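Local coordinates for protein aspartate-semialdehyde dehydrogenase 2 (Vibrio cholerae, PDB 2R00) that catalyses the NADPH-dependent reductive dephosphorylation of L-aspartyl-4-phosphate to L-aspartate-semialdehyde, an early step toward lysine, threonine and methionine, at residues I152-G164 with T234-V248. Residues are numbered along the deposited sequence; the frame is centred on the assembly and turned at random.
Sequences INVTTYQSVSGAG and TCVRVPVFYGHAEAV
Y157 packs among V236, A245 and A247 on one face of the sheet, with V238 and the loop residue F241 at its base. Its CB meets CE2 of F241 at 3.8 Å and CG1 of V238 at 3.9 Å. With CG anti to the carbonyl carbon (chi1 -55°), the ring runs back along its own strand, CD1 beside the methyl of A245 and CE1 near that of A247; its hydroxyl is hydrogen-bonded to that of Y157 of the second subunit. Strand 152-159 is gripped on both flanks, parallel to 234-238 and antiparallel to 244-248: T156 N hydrogen-bonds T234 O, while T155 and A247 exchange reciprocal hydrogen bonds.

On the opposite face V154 and V248 are apolar, but farther along come T156, Q158, R237 and H244, near the active site. H244, the predicted proton acceptor, extends with CG anti to its backbone N (chi1 180°), bringing NE2 to 3.6 Å from T156 CB; its side chain lies about 6 Å from that of C131, which forms the acyl-thioester intermediate, and Q135 hydrogen-bonds ND1 of H244. A water joins T156 OG1, Q158 NE2 and V236 O, and E212 also takes Q158 NE2. Q158 and R237, predicted to bind substrate, meet with amide and guanidinium planes 77° apart; NH2 of R237 makes a weak hydrogen bond of 3.4 Å to Q158 OE1. The carbonyl O of S159 sits 3.0 Å above the guanidinium centre. Beyond, the turn holding S161 and G162, predicted to bind NADP, is pinned by S159 OG to A163 O, and G243 N closes onto G164 O at 2.7 Å.

In the dimerisation domain, helices 131-147 and 211-223 cover the face of T156 and E246, strand 306-313 flanks 244-248, and the second subunit packs against V236 and P239.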
loop_
_atom_site.group_PDB
_atom_site.type_symbol
_atom_site.label_atom_id
_atom_site.label_comp_id
_atom_site.label_asym_id
_atom_site.label_seq_id
_atom_site.Cartn_x
_atom_site.Cartn_y
_atom_site.Cartn_z
ATOM N N ILE A 152 -8.322 -7.287 -10.805
ATOM C CA ILE A 152 -8.005 -6.864 -9.431
ATOM C C ILE A 152 -6.500 -6.649 -9.320
ATOM O O ILE A 152 -5.709 -7.551 -9.629
ATOM C CB ILE A 152 -8.413 -7.926 -8.363
ATOM C CG1 ILE A 152 -9.919 -8.221 -8.409
ATOM C CG2 ILE A 152 -8.009 -7.462 -6.949
ATOM C CD1 ILE A 152 -10.313 -9.579 -7.780
ATOM N N ASN A 153 -6.113 -5.451 -8.892
ATOM C CA ASN A 153 -4.754 -5.188 -8.451
ATOM C C ASN A 153 -4.770 -4.962 -6.937
ATOM O O ASN A 153 -5.501 -4.104 -6.426
ATOM C CB ASN A 153 -4.160 -3.983 -9.195
ATOM C CG ASN A 153 -3.773 -4.319 -10.644
ATOM O OD1 ASN A 153 -4.582 -4.852 -11.402
ATOM N ND2 ASN A 153 -2.534 -4.010 -11.022
ATOM N N VAL A 154 -3.976 -5.752 -6.224
ATOM C CA VAL A 154 -4.032 -5.756 -4.768
ATOM C C VAL A 154 -2.629 -5.793 -4.159
ATOM O O VAL A 154 -1.766 -6.560 -4.612
ATOM C CB VAL A 154 -4.920 -6.914 -4.228
ATOM C CG1 VAL A 154 -4.416 -8.312 -4.706
ATOM C CG2 VAL A 154 -5.052 -6.855 -2.695
ATOM N N THR A 155 -2.424 -4.969 -3.131
ATOM C CA THR A 155 -1.206 -4.984 -2.327
ATOM C C THR A 155 -1.550 -5.417 -0.898
ATOM O O THR A 155 -2.456 -4.843 -0.281
ATOM C CB THR A 155 -0.518 -3.589 -2.310
ATOM O OG1 THR A 155 -0.216 -3.188 -3.649
ATOM C CG2 THR A 155 0.783 -3.639 -1.506
ATOM N N THR A 156 -0.857 -6.443 -0.394
ATOM C CA THR A 156 -1.051 -6.908 0.978
ATOM C C THR A 156 0.157 -6.530 1.814
ATOM O O THR A 156 1.275 -6.463 1.309
ATOM C CB THR A 156 -1.267 -8.455 1.089
ATOM O OG1 THR A 156 -0.054 -9.152 0.759
ATOM C CG2 THR A 156 -2.400 -8.927 0.185
ATOM N N TYR A 157 -0.077 -6.319 3.105
ATOM C CA TYR A 157 0.955 -5.842 4.005
ATOM C C TYR A 157 0.973 -6.713 5.253
ATOM O O TYR A 157 -0.055 -6.898 5.907
ATOM C CB TYR A 157 0.676 -4.394 4.420
ATOM C CG TYR A 157 0.499 -3.412 3.289
ATOM C CD1 TYR A 157 -0.770 -3.078 2.826
ATOM C CD2 TYR A 157 1.596 -2.790 2.707
ATOM C CE1 TYR A 157 -0.951 -2.154 1.797
ATOM C CE2 TYR A 157 1.435 -1.859 1.680
ATOM C CZ TYR A 157 0.157 -1.549 1.228
ATOM O OH TYR A 157 -0.012 -0.643 0.203
ATOM N N GLN A 158 2.149 -7.241 5.566
ATOM C CA GLN A 158 2.365 -8.012 6.779
ATOM C C GLN A 158 3.795 -7.804 7.259
ATOM O O GLN A 158 4.662 -7.404 6.485
ATOM C CB GLN A 158 2.092 -9.502 6.534
ATOM C CG GLN A 158 2.949 -10.123 5.451
ATOM C CD GLN A 158 2.451 -11.494 5.016
ATOM O OE1 GLN A 158 2.026 -12.306 5.845
ATOM N NE2 GLN A 158 2.493 -11.754 3.709
ATOM N N SER A 159 4.026 -8.086 8.540
ATOM C CA SER A 159 5.333 -7.905 9.177
ATOM C C SER A 159 6.402 -8.762 8.512
ATOM O O SER A 159 6.116 -9.869 8.056
ATOM C CB SER A 159 5.242 -8.330 10.633
ATOM O OG SER A 159 4.943 -9.716 10.701
ATOM N N VAL A 160 7.637 -8.266 8.490
ATOM C CA VAL A 160 8.761 -9.073 8.003
ATOM C C VAL A 160 9.069 -10.260 8.930
ATOM O O VAL A 160 9.499 -11.314 8.464
ATOM C CB VAL A 160 10.026 -8.205 7.682
ATOM C CG1 VAL A 160 10.562 -7.504 8.928
ATOM C CG2 VAL A 160 11.125 -9.048 6.998
ATOM N N SER A 161 8.781 -10.103 10.223
ATOM C CA SER A 161 9.170 -11.086 11.253
ATOM C C SER A 161 8.230 -12.287 11.397
ATOM O O SER A 161 8.629 -13.333 11.922
ATOM C CB SER A 161 9.341 -10.402 12.612
ATOM O OG SER A 161 8.082 -10.119 13.203
ATOM N N GLY A 162 6.987 -12.131 10.947
ATOM C CA GLY A 162 5.973 -13.172 11.105
ATOM C C GLY A 162 5.135 -13.006 12.360
ATOM O O GLY A 162 4.194 -13.775 12.589
ATOM N N ALA A 163 5.478 -12.012 13.179
ATOM C CA ALA A 163 4.688 -11.664 14.363
ATOM C C ALA A 163 3.612 -10.633 14.007
ATOM O O ALA A 163 3.473 -10.245 12.843
ATOM C CB ALA A 163 5.593 -11.149 15.484
ATOM N N GLY A 164 2.846 -10.206 15.008
ATOM C CA GLY A 164 1.795 -9.207 14.813
ATOM C C GLY A 164 0.450 -9.766 14.371
ATOM O O GLY A 164 -0.505 -9.010 14.174
ATOM N N THR A 234 0.656 -7.753 -5.136
ATOM C CA THR A 234 1.972 -7.388 -4.640
ATOM C C THR A 234 1.966 -7.663 -3.143
ATOM O O THR A 234 1.225 -7.039 -2.387
ATOM C CB THR A 234 2.304 -5.911 -4.924
ATOM O OG1 THR A 234 2.176 -5.661 -6.326
ATOM C CG2 THR A 234 3.747 -5.592 -4.501
ATOM N N CYS A 235 2.764 -8.639 -2.724
ATOM C CA CYS A 235 2.784 -9.050 -1.335
ATOM C C CYS A 235 4.020 -8.450 -0.691
ATOM O O CYS A 235 5.147 -8.862 -0.975
ATOM C CB CYS A 235 2.729 -10.579 -1.225
ATOM S SG CYS A 235 1.178 -11.237 -1.941
ATOM N N VAL A 236 3.783 -7.451 0.154
ATOM C CA VAL A 236 4.826 -6.586 0.689
ATOM C C VAL A 236 5.074 -6.875 2.162
ATOM O O VAL A 236 4.135 -7.062 2.947
ATOM C CB VAL A 236 4.438 -5.090 0.487
ATOM C CG1 VAL A 236 5.338 -4.173 1.273
ATOM C CG2 VAL A 236 4.508 -4.730 -0.980
ATOM N N ARG A 237 6.346 -6.933 2.539
ATOM C CA ARG A 237 6.677 -7.078 3.944
ATOM C C ARG A 237 7.014 -5.708 4.509
ATOM O O ARG A 237 7.757 -4.926 3.890
ATOM C CB ARG A 237 7.828 -8.056 4.136
ATOM C CG ARG A 237 7.457 -9.215 5.036
ATOM C CD ARG A 237 6.892 -10.398 4.267
ATOM N NE ARG A 237 5.944 -11.189 5.066
ATOM C CZ ARG A 237 6.271 -12.082 6.007
ATOM N NH1 ARG A 237 7.543 -12.315 6.314
ATOM N NH2 ARG A 237 5.316 -12.739 6.663
ATOM N N VAL A 238 6.438 -5.395 5.660
ATOM C CA VAL A 238 6.742 -4.117 6.309
ATOM C C VAL A 238 7.616 -4.295 7.570
ATOM O O VAL A 238 7.404 -5.244 8.338
ATOM C CB VAL A 238 5.480 -3.191 6.499
ATOM C CG1 VAL A 238 4.192 -3.818 5.974
ATOM C CG2 VAL A 238 5.350 -2.658 7.925
ATOM N N PRO A 239 8.618 -3.403 7.758
ATOM C CA PRO A 239 9.560 -3.514 8.884
ATOM C C PRO A 239 8.896 -3.905 10.210
ATOM O O PRO A 239 9.314 -4.884 10.820
ATOM C CB PRO A 239 10.192 -2.118 8.952
ATOM C CG PRO A 239 10.187 -1.654 7.525
ATOM C CD PRO A 239 8.931 -2.241 6.897
ATOM N N VAL A 240 7.863 -3.174 10.636
ATOM C CA VAL A 240 7.097 -3.530 11.844
ATOM C C VAL A 240 5.592 -3.329 11.599
ATOM O O VAL A 240 5.188 -2.266 11.137
ATOM C CB VAL A 240 7.554 -2.714 13.093
ATOM C CG1 VAL A 240 6.988 -3.325 14.376
ATOM C CG2 VAL A 240 9.092 -2.627 13.180
ATOM N N PHE A 241 4.775 -4.336 11.922
ATOM C CA PHE A 241 3.342 -4.305 11.586
ATOM C C PHE A 241 2.493 -5.259 12.433
ATOM O O PHE A 241 2.747 -6.475 12.458
ATOM C CB PHE A 241 3.159 -4.644 10.097
ATOM C CG PHE A 241 1.976 -3.975 9.441
ATOM C CD1 PHE A 241 1.868 -2.583 9.409
ATOM C CD2 PHE A 241 1.000 -4.737 8.794
ATOM C CE1 PHE A 241 0.789 -1.963 8.779
ATOM C CE2 PHE A 241 -0.087 -4.127 8.152
ATOM C CZ PHE A 241 -0.188 -2.732 8.149
ATOM N N TYR A 242 1.478 -4.702 13.095
ATOM C CA TYR A 242 0.495 -5.467 13.881
ATOM C C TYR A 242 -0.840 -5.574 13.141
ATOM O O TYR A 242 -1.514 -4.572 12.903
ATOM C CB TYR A 242 0.286 -4.831 15.270
ATOM C CG TYR A 242 1.551 -4.800 16.104
ATOM C CD1 TYR A 242 1.881 -5.868 16.941
ATOM C CD2 TYR A 242 2.431 -3.717 16.034
ATOM C CE1 TYR A 242 3.057 -5.857 17.698
ATOM C CE2 TYR A 242 3.607 -3.692 16.788
ATOM C CZ TYR A 242 3.911 -4.769 17.614
ATOM O OH TYR A 242 5.066 -4.758 18.353
ATOM N N GLY A 243 -1.211 -6.797 12.779
ATOM C CA GLY A 243 -2.403 -7.044 11.990
ATOM C C GLY A 243 -2.051 -7.118 10.518
ATOM O O GLY A 243 -0.874 -7.194 10.146
ATOM N N HIS A 244 -3.076 -7.085 9.679
ATOM C CA HIS A 244 -2.904 -7.275 8.253
ATOM C C HIS A 244 -3.748 -6.274 7.483
ATOM O O HIS A 244 -4.873 -5.966 7.879
ATOM C CB HIS A 244 -3.293 -8.712 7.870
ATOM C CG HIS A 244 -3.161 -9.007 6.410
ATOM N ND1 HIS A 244 -4.245 -9.037 5.559
ATOM C CD2 HIS A 244 -2.074 -9.269 5.647
ATOM C CE1 HIS A 244 -3.832 -9.309 4.334
ATOM N NE2 HIS A 244 -2.518 -9.452 4.359
ATOM N N ALA A 245 -3.208 -5.776 6.379
ATOM C CA ALA A 245 -3.934 -4.813 5.553
ATOM C C ALA A 245 -3.754 -5.119 4.074
ATOM O O ALA A 245 -2.765 -5.747 3.686
ATOM C CB ALA A 245 -3.476 -3.396 5.864
ATOM N N GLU A 246 -4.723 -4.680 3.268
ATOM C CA GLU A 246 -4.685 -4.792 1.813
ATOM C C GLU A 246 -5.227 -3.528 1.192
ATOM O O GLU A 246 -6.227 -3.007 1.648
ATOM C CB GLU A 246 -5.566 -5.929 1.326
ATOM C CG GLU A 246 -5.295 -7.236 1.982
ATOM C CD GLU A 246 -6.235 -8.291 1.529
ATOM O OE1 GLU A 246 -7.413 -7.983 1.253
ATOM O OE2 GLU A 246 -5.794 -9.434 1.449
ATOM N N ALA A 247 -4.563 -3.055 0.145
ATOM C CA ALA A 247 -5.062 -1.975 -0.696
ATOM C C ALA A 247 -5.567 -2.632 -1.969
ATOM O O ALA A 247 -4.837 -3.418 -2.596
ATOM C CB ALA A 247 -3.938 -0.987 -1.015
ATOM N N VAL A 248 -6.815 -2.351 -2.338
ATOM C CA VAL A 248 -7.455 -3.051 -3.459
ATOM C C VAL A 248 -7.935 -2.077 -4.521
ATOM O O VAL A 248 -8.675 -1.128 -4.226
ATOM C CB VAL A 248 -8.685 -3.920 -3.010
ATOM C CG1 VAL A 248 -9.176 -4.803 -4.167
ATOM C CG2 VAL A 248 -8.343 -4.776 -1.800
HETATM O O HOH W 1 1.924 -2.539 -5.152
HETATM O O HOH W 2 2.249 -9.315 2.271
HETATM O O HOH W 3 1.438 -8.663 10.540
HETATM O O HOH W 4 8.396 -7.266 11.734
#